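PDB 4Q34: AB hydrolase-1 domain-containing protein from Parabacteroides distasonis, which probably hydrolyses ester bonds as a putative esterase of the alpha/beta hydrolase family. Local coordinates for residues E228-M231 with S232-M235; T284-L288 with P289-L293. All coordinates share one frame; numbering follows the deposited sequence.

In the fold
Contacts 1 and 2 are each a strand end running straight into a short helical turn, and together they illustrate how a few side chains can secure such a bend. Contact 1 (228-235) follows strand 226-229, at the surface; contact 2 (284-293) follows strand 283-287, last in sequence of the mixed central sheet. Their centres lie about 28 Å apart and their nearest atoms about 12 Å, without touching. Helix 257-277 is common to both, taking Phe-234 near its C-terminal end and Val-285 and His-287 along its length. In alpha/beta hydrolases the loop after the last strand usually carries the catalytic histidine, so contact 2 probably leads toward the active site, although no catalytic residue is established here and His-287 still belongs to the strand.

Contact 1: E228-M231 with S232-M235; sequences EVPM and SVFM
The chain passes from strand into helix at Pro-230, whose O accepts a hydrogen bond from Phe-234 N at 3.0 Å, almost straight at 168°, while Val-233 N approaches the same oxygen in a weaker, bent interaction. This is a single helical turn begun at an N-cap, with Pro-230 in the cap position immediately before helix 231-234. The next carbonyl repeats the pattern, Met-231 O receiving a bond from Met-235 N, and these i to i+4 bonds keep the short turn alpha-helical.

Side chains brace the bend on two sides. On one, Pro-230 and Val-233 lie alongside each other and point the same way, with the ring carbon CD of the proline 3.9 Å from CG2 of the valine. The other branch of Val-233, CG1, rests 4.0 Å from Val-229 CB, so the last residue of the strand and the first turn of the helix share an apolar seam. On the other side, CG of Met-231, a selenomethionine, stands opposite the backbone nitrogen (chi1 178°), and a bend at chi2 then brings SE to 4.1 Å from Phe-234 CD2. In this Met-aromatic contact the selenium approaches the ring obliquely, at 71° from the ring normal.

The Phe-234 side chain leads out of the turn and touches Met-275 and Leu-276 of helix 257-277 and Pro-207 of strand 204-207, the parallel partner of strand 226-229. Phe-234 thereby ties the turn to both elements. CG of Met-235, also a selenomethionine, passes 3.3 Å from Met-231 O before the rest of the side chain leads away. Across the bend, the Val-229 methyl CG2 meets the backbone as well as the ring-bearing side chain, lying 3.7 Å from Phe-234 N and 4.0 Å from Phe-234 CB.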
loop_
_atom_site.group_PDB
_atom_site.type_symbol
_atom_site.label_atom_id
_atom_site.label_comp_id
_atom_site.label_asym_id
_atom_site.label_seq_id
_atom_site.Cartn_x
_atom_site.Cartn_y
_atom_site.Cartn_z
ATOM N N GLU A 228 -24.261 23.885 0.858
ATOM C CA GLU A 228 -25.491 24.031 1.598
ATOM C C GLU A 228 -26.095 22.645 1.784
ATOM O O GLU A 228 -26.148 21.847 0.833
ATOM C CB GLU A 228 -26.445 24.980 0.880
ATOM C CG GLU A 228 -26.044 26.439 0.994
ATOM C CD GLU A 228 -27.004 27.365 0.261
ATOM O OE1 GLU A 228 -26.971 27.363 -0.981
ATOM O OE2 GLU A 228 -27.796 28.074 0.911
ATOM N N VAL A 229 -26.504 22.352 3.018
ATOM C CA VAL A 229 -27.144 21.070 3.364
ATOM C C VAL A 229 -28.411 21.372 4.172
ATOM O O VAL A 229 -28.531 22.432 4.772
ATOM C CB VAL A 229 -26.209 20.150 4.168
ATOM C CG1 VAL A 229 -24.872 19.954 3.450
ATOM C CG2 VAL A 229 -25.940 20.700 5.568
ATOM N N PRO A 230 -29.374 20.453 4.190
ATOM C CA PRO A 230 -30.556 20.711 5.004
ATOM C C PRO A 230 -30.199 20.874 6.495
ATOM O O PRO A 230 -29.201 20.301 6.957
ATOM C CB PRO A 230 -31.414 19.421 4.818
ATOM C CG PRO A 230 -30.893 18.826 3.533
ATOM C CD PRO A 230 -29.444 19.144 3.486
HETATM N N MSE A 231 -31.036 21.613 7.210
HETATM C CA MSE A 231 -30.776 21.897 8.644
HETATM C C MSE A 231 -30.617 20.603 9.397
HETATM O O MSE A 231 -29.740 20.484 10.240
HETATM C CB MSE A 231 -31.878 22.803 9.199
HETATM C CG MSE A 231 -31.713 23.097 10.692
HETATM SE SE MSE A 231 -29.974 23.993 11.024
HETATM C CE MSE A 231 -30.651 25.826 10.675
ATOM N N SER A 232 -31.440 19.590 9.124
ATOM C CA SER A 232 -31.298 18.345 9.905
ATOM C C SER A 232 -29.979 17.618 9.677
ATOM O O SER A 232 -29.492 16.898 10.564
ATOM C CB SER A 232 -32.482 17.383 9.624
ATOM O OG SER A 232 -32.354 16.801 8.340
ATOM N N VAL A 233 -29.377 17.810 8.511
ATOM C CA VAL A 233 -28.084 17.245 8.191
ATOM C C VAL A 233 -26.979 18.054 8.905
ATOM O O VAL A 233 -26.077 17.482 9.509
ATOM C CB VAL A 233 -27.880 17.182 6.672
ATOM C CG1 VAL A 233 -26.481 16.744 6.337
ATOM C CG2 VAL A 233 -28.893 16.213 6.069
ATOM N N PHE A 234 -27.097 19.367 8.845
ATOM C CA PHE A 234 -26.153 20.242 9.568
ATOM C C PHE A 234 -26.108 19.871 11.040
ATOM O O PHE A 234 -25.019 19.802 11.614
ATOM C CB PHE A 234 -26.536 21.700 9.385
ATOM C CG PHE A 234 -25.568 22.671 10.035
ATOM C CD1 PHE A 234 -24.276 22.806 9.529
ATOM C CD2 PHE A 234 -25.955 23.439 11.134
ATOM C CE1 PHE A 234 -23.388 23.702 10.082
ATOM C CE2 PHE A 234 -25.047 24.347 11.714
ATOM C CZ PHE A 234 -23.781 24.466 11.176
HETATM N N MSE A 235 -27.274 19.576 11.630
HETATM C CA MSE A 235 -27.327 19.216 13.062
HETATM C C MSE A 235 -26.572 17.953 13.379
HETATM O O MSE A 235 -26.188 17.733 14.538
HETATM C CB MSE A 235 -28.765 19.067 13.591
HETATM C CG MSE A 235 -29.543 20.369 13.524
HETATM SE SE MSE A 235 -28.828 21.783 14.737
HETATM C CE MSE A 235 -28.870 20.700 16.398
#

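Contact 2: T284-L288 with P289-L293; sequences TVIHL and PEVGL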
loop_
_atom_site.group_PDB
_atom_site.type_symbol
_atom_site.label_atom_id
_atom_site.label_comp_id
_atom_site.label_asym_id
_atom_site.label_seq_id
_atom_site.Cartn_x
_atom_site.Cartn_y
_atom_site.Cartn_z
ATOM N N THR A 284 -13.806 22.364 17.997
ATOM C CA THR A 284 -12.639 23.155 18.429
ATOM C C THR A 284 -11.759 23.335 17.217
ATOM O O THR A 284 -11.484 22.368 16.495
ATOM C CB THR A 284 -11.870 22.386 19.518
ATOM O OG1 THR A 284 -12.739 22.131 20.637
ATOM C CG2 THR A 284 -10.665 23.166 20.013
ATOM N N VAL A 285 -11.314 24.570 16.989
ATOM C CA VAL A 285 -10.368 24.846 15.951
ATOM C C VAL A 285 -9.114 25.409 16.580
ATOM O O VAL A 285 -9.200 26.376 17.317
ATOM C CB VAL A 285 -10.916 25.840 14.939
ATOM C CG1 VAL A 285 -9.901 26.098 13.839
ATOM C CG2 VAL A 285 -12.225 25.320 14.358
ATOM N N ILE A 286 -7.983 24.771 16.295
ATOM C CA ILE A 286 -6.692 25.144 16.867
ATOM C C ILE A 286 -5.721 25.537 15.774
ATOM O O ILE A 286 -5.443 24.748 14.865
ATOM C CB ILE A 286 -6.145 23.973 17.687
ATOM C CG1 ILE A 286 -6.981 23.850 18.960
ATOM C CG2 ILE A 286 -4.679 24.208 18.029
ATOM C CD1 ILE A 286 -6.804 22.567 19.691
ATOM N N HIS A 287 -5.201 26.758 15.857
ATOM C CA HIS A 287 -4.183 27.219 14.962
ATOM C C HIS A 287 -2.899 27.032 15.736
ATOM O O HIS A 287 -2.666 27.689 16.773
ATOM C CB HIS A 287 -4.422 28.681 14.602
ATOM C CG HIS A 287 -3.434 29.238 13.626
ATOM N ND1 HIS A 287 -3.087 30.571 13.617
ATOM C CD2 HIS A 287 -2.680 28.649 12.669
ATOM C CE1 HIS A 287 -2.179 30.788 12.681
ATOM N NE2 HIS A 287 -1.922 29.642 12.084
ATOM N N LEU A 288 -2.062 26.130 15.250
ATOM C CA LEU A 288 -0.985 25.598 16.058
ATOM C C LEU A 288 -0.056 26.691 16.663
ATOM O O LEU A 288 0.312 26.569 17.809
ATOM C CB LEU A 288 -0.219 24.535 15.277
ATOM C CG LEU A 288 -0.968 23.220 14.956
ATOM C CD1 LEU A 288 -0.167 22.281 14.034
ATOM C CD2 LEU A 288 -1.206 22.539 16.271
ATOM N N PRO A 289 0.292 27.740 15.924
ATOM C CA PRO A 289 1.206 28.755 16.528
ATOM C C PRO A 289 0.627 29.434 17.751
ATOM O O PRO A 289 1.357 29.825 18.680
ATOM C CB PRO A 289 1.397 29.777 15.415
ATOM C CG PRO A 289 1.156 29.018 14.168
ATOM C CD PRO A 289 0.163 27.929 14.479
ATOM N N GLU A 290 -0.694 29.538 17.771
ATOM C CA GLU A 290 -1.362 30.132 18.900
ATOM C C GLU A 290 -1.384 29.227 20.143
ATOM O O GLU A 290 -1.713 29.709 21.232
ATOM C CB GLU A 290 -2.757 30.600 18.466
ATOM C CG GLU A 290 -2.704 31.644 17.337
ATOM C CD GLU A 290 -4.090 31.958 16.790
ATOM O OE1 GLU A 290 -5.028 32.031 17.599
ATOM O OE2 GLU A 290 -4.259 32.114 15.566
ATOM N N VAL A 291 -0.994 27.960 20.018
ATOM C CA VAL A 291 -0.806 27.076 21.199
ATOM C C VAL A 291 0.674 26.655 21.394
ATOM O O VAL A 291 0.971 25.644 22.038
ATOM C CB VAL A 291 -1.754 25.840 21.209
ATOM C CG1 VAL A 291 -3.202 26.296 21.228
ATOM C CG2 VAL A 291 -1.508 24.908 20.018
ATOM N N GLY A 292 1.586 27.430 20.817
ATOM C CA GLY A 292 3.002 27.275 21.074
ATOM C C GLY A 292 3.793 26.417 20.110
ATOM O O GLY A 292 4.978 26.201 20.327
ATOM N N LEU A 293 3.163 25.935 19.030
ATOM C CA LEU A 293 3.870 25.171 18.002
ATOM C C LEU A 293 4.038 25.995 16.711
ATOM O O LEU A 293 3.060 26.405 16.074
ATOM C CB LEU A 293 3.104 23.871 17.705
ATOM C CG LEU A 293 3.139 22.730 18.724
ATOM C CD1 LEU A 293 2.563 23.113 20.061
ATOM C CD2 LEU A 293 2.397 21.512 18.154
#
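His-287 ND1 donates a hydrogen bond of 2.7 Å to Glu-290 OE2, and at 164° it is nearly straight. The oxygen lies in the plane of the imidazole, at its edge, but is met on its anti side and from 34° out of the carboxylate plane, the two flat groups standing almost perpendicular. The same two residues are joined through the main chain, Glu-290 N reaching His-287 O at 2.9 Å, so Glu-290 is tied to His-287 by both its side chain and its main chain.

Leu-288 O accepts two donors from opposite faces of its plane: Val-291 N at 2.9 Å and Leu-293 N at 3.2 Å. Together with the bond from Gly-292 N to Pro-289 O, and with Gly-292 at positive phi, this gives the hydrogen-bond pattern of a Schellman motif, which ends the short 3-10 turn and sends the chain off again.

While Glu-290 OE2 meets the edge of the imidazole, Pro-289 CD lies over one face, 3.7 Å from the centroid of the His-287 ring in a CH-pi contact. An alanine here would remove the imidazole, and would probably leave the Glu-290 carboxylate without its donor and able to turn, with Pro-289 CD facing a gap.

Around these polar links the packing is apolar: Ile-286 CG2 meets Val-291 CG2 at 3.8 Å, and Leu-288 crosses Leu-293 obliquely, Leu-288 CB to Leu-293 CB at 4.2 Å. Strand 283-287 runs parallel to strand 242-246. Helix 257-277 packs on Val-285 and His-287 of the strand, the histidine resting on Leu-266, whereas helix 306-319 packs on the turn that follows, where Leu-288, Val-291 and Leu-293 all press on Leu-312.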